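Long-range contact in peptidase S15/CocE/NonD (Thaumarchaeota archaeon SCGC AB-539-E09, PDB 4PF1), which probably acts as a serine aminopeptidase of the alpha/beta-hydrolase fold, cleaving residues from the amino ends of peptides: residues P61-R66 against Y99-Q104. Residues are numbered along the deposited sequence; the frame is centred on the assembly and turned at random.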
loop_
_atom_site.group_PDB
_atom_site.type_symbol
_atom_site.label_atom_id
_atom_site.label_comp_id
_atom_site.label_asym_id
_atom_site.label_seq_id
_atom_site.Cartn_x
_atom_site.Cartn_y
_atom_site.Cartn_z
ATOM N N PRO A 61 -36.178 7.320 23.011
ATOM C CA PRO A 61 -36.727 6.116 22.357
ATOM C C PRO A 61 -35.751 4.934 22.314
ATOM O O PRO A 61 -34.573 5.074 22.664
ATOM C CB PRO A 61 -37.064 6.602 20.950
ATOM C CG PRO A 61 -36.137 7.721 20.704
ATOM C CD PRO A 61 -35.911 8.394 22.029
ATOM N N ILE A 62 -36.255 3.764 21.870
ATOM C CA ILE A 62 -35.475 2.533 21.728
ATOM C C ILE A 62 -35.306 2.194 20.241
ATOM O O ILE A 62 -36.260 2.296 19.470
ATOM C CB ILE A 62 -36.147 1.359 22.510
ATOM C CG1 ILE A 62 -36.104 1.598 24.042
ATOM C CG2 ILE A 62 -35.536 -0.018 22.137
ATOM C CD1 ILE A 62 -37.154 0.793 24.841
ATOM N N VAL A 63 -34.097 1.774 19.849
ATOM C CA VAL A 63 -33.826 1.323 18.488
ATOM C C VAL A 63 -33.396 -0.169 18.581
ATOM O O VAL A 63 -32.365 -0.485 19.178
ATOM C CB VAL A 63 -32.840 2.253 17.711
ATOM C CG1 VAL A 63 -31.481 2.364 18.396
ATOM C CG2 VAL A 63 -32.700 1.828 16.256
ATOM N N LEU A 64 -34.275 -1.074 18.111
ATOM C CA LEU A 64 -34.118 -2.524 18.235
ATOM C C LEU A 64 -33.603 -3.191 16.955
ATOM O O LEU A 64 -34.089 -2.911 15.861
ATOM C CB LEU A 64 -35.479 -3.157 18.649
ATOM C CG LEU A 64 -35.592 -4.704 18.668
ATOM C CD1 LEU A 64 -34.720 -5.322 19.755
ATOM C CD2 LEU A 64 -37.028 -5.141 18.845
ATOM N N THR A 65 -32.652 -4.125 17.120
ATOM C CA THR A 65 -32.112 -4.937 16.035
ATOM C C THR A 65 -32.071 -6.395 16.509
ATOM O O THR A 65 -31.532 -6.681 17.575
ATOM C CB THR A 65 -30.746 -4.410 15.571
ATOM O OG1 THR A 65 -30.858 -3.013 15.275
ATOM C CG2 THR A 65 -30.222 -5.156 14.342
ATOM N N ARG A 66 -32.690 -7.297 15.739
ATOM C CA ARG A 66 -32.766 -8.722 16.069
ATOM C C ARG A 66 -31.859 -9.481 15.104
ATOM O O ARG A 66 -32.050 -9.406 13.887
ATOM C CB ARG A 66 -34.229 -9.200 16.028
ATOM C CG ARG A 66 -35.156 -8.313 16.889
ATOM C CD ARG A 66 -36.553 -8.870 17.077
ATOM N NE ARG A 66 -36.537 -10.126 17.824
ATOM C CZ ARG A 66 -36.747 -11.319 17.279
ATOM N NH1 ARG A 66 -36.677 -12.412 18.019
ATOM N NH2 ARG A 66 -37.024 -11.426 15.985
ATOM N N TYR A 99 -30.224 7.541 21.912
ATOM C CA TYR A 99 -31.299 6.541 21.917
ATOM C C TYR A 99 -30.854 5.360 22.758
ATOM O O TYR A 99 -29.648 5.162 22.943
ATOM C CB TYR A 99 -31.559 6.024 20.477
ATOM C CG TYR A 99 -32.479 6.841 19.591
ATOM C CD1 TYR A 99 -32.527 8.229 19.691
ATOM C CD2 TYR A 99 -33.207 6.237 18.571
ATOM C CE1 TYR A 99 -33.336 8.988 18.846
ATOM C CE2 TYR A 99 -34.006 6.986 17.711
ATOM C CZ TYR A 99 -34.070 8.361 17.854
ATOM O OH TYR A 99 -34.883 9.099 17.030
ATOM N N ILE A 100 -31.797 4.519 23.189
ATOM C CA ILE A 100 -31.439 3.260 23.827
ATOM C C ILE A 100 -31.240 2.266 22.675
ATOM O O ILE A 100 -32.116 2.148 21.815
ATOM C CB ILE A 100 -32.501 2.805 24.873
ATOM C CG1 ILE A 100 -32.405 3.661 26.157
ATOM C CG2 ILE A 100 -32.353 1.310 25.199
ATOM C CD1 ILE A 100 -33.725 3.826 26.925
ATOM N N ILE A 101 -30.056 1.646 22.593
ATOM C CA ILE A 101 -29.750 0.711 21.508
ATOM C C ILE A 101 -29.846 -0.720 22.040
ATOM O O ILE A 101 -29.171 -1.071 23.013
ATOM C CB ILE A 101 -28.379 1.021 20.849
ATOM C CG1 ILE A 101 -28.347 2.482 20.324
ATOM C CG2 ILE A 101 -28.075 0.018 19.717
ATOM C CD1 ILE A 101 -27.028 3.144 20.385
ATOM N N VAL A 102 -30.722 -1.531 21.420
ATOM C CA VAL A 102 -30.978 -2.901 21.859
ATOM C C VAL A 102 -30.683 -3.907 20.739
ATOM O O VAL A 102 -31.215 -3.781 19.633
ATOM C CB VAL A 102 -32.435 -3.065 22.392
ATOM C CG1 VAL A 102 -32.715 -4.502 22.804
ATOM C CG2 VAL A 102 -32.716 -2.115 23.554
ATOM N N TYR A 103 -29.866 -4.926 21.052
ATOM C CA TYR A 103 -29.554 -6.034 20.148
ATOM C C TYR A 103 -29.962 -7.331 20.802
ATOM O O TYR A 103 -29.600 -7.583 21.956
ATOM C CB TYR A 103 -28.066 -6.053 19.765
ATOM C CG TYR A 103 -27.757 -5.207 18.554
ATOM C CD1 TYR A 103 -27.764 -3.815 18.629
ATOM C CD2 TYR A 103 -27.483 -5.792 17.321
ATOM C CE1 TYR A 103 -27.520 -3.029 17.507
ATOM C CE2 TYR A 103 -27.211 -5.016 16.196
ATOM C CZ TYR A 103 -27.237 -3.634 16.293
ATOM O OH TYR A 103 -26.997 -2.860 15.190
ATOM N N GLN A 104 -30.751 -8.140 20.095
ATOM C CA GLN A 104 -31.238 -9.392 20.651
ATOM C C GLN A 104 -30.862 -10.567 19.772
ATOM O O GLN A 104 -31.028 -10.500 18.552
ATOM C CB GLN A 104 -32.770 -9.333 20.839
ATOM C CG GLN A 104 -33.376 -10.606 21.439
ATOM C CD GLN A 104 -34.877 -10.562 21.468
ATOM O OE1 GLN A 104 -35.547 -10.630 20.430
ATOM N NE2 GLN A 104 -35.439 -10.493 22.662
#
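Pro61 lays its CG over the centre of one face of the Tyr99 ring, a CH-pi contact with CG 3.5 Å from the ring centroid. At the edge of that ring, near its plane, sits Val63 CB. Tyr103 receives Thr65 similarly: Thr65 CB stands over one ring face, offset toward the rim, while Ile101 CG2 meets the ring edge. Both rings lie on the face of Val63, Ile101 and Thr65, on neighbouring parallel strands of the central sheet of the alpha/beta-hydrolase fold. The connection between the strands includes helix 92-96, which packs on Val63, Tyr99 and Ile101. Five backbone hydrogen bonds join the strands. The first, Ile100 N to Pro61 O, is 2.9 Å and nearly straight at 173°. Val63 and Thr65 each give an N-H and accept one through O. Strand 154-160 pairs with the other edge of 61-66. The Tyr99 hydroxyl hydrogen-bonds Asp361 OD1 on helix 347-365. An alanine at Tyr99 would probably leave Pro61 CG without its ring cover and Asp361 without this hydroxyl partner. On the face of Ile62, Leu64 and Val102, Ile62 CG2 meets Val102 CG2 at 3.8 Å and Leu64 CD1 meets Val102 CG1 at 3.7 Å. Val102 CG1 lies anti to the backbone N (chi1 178°), which turns it to Leu64 and CG2 to Ile62. Gln104 NE2 hydrogen-bonds OG1 of Thr49 and of Thr140, which probably fixes the amide. Its OE1 lies in the guanidinium plane of Arg66, with guanidinium and amide planes 87° apart, and takes a 2.8 Å bond from Arg66 NE and a weak one from NH1.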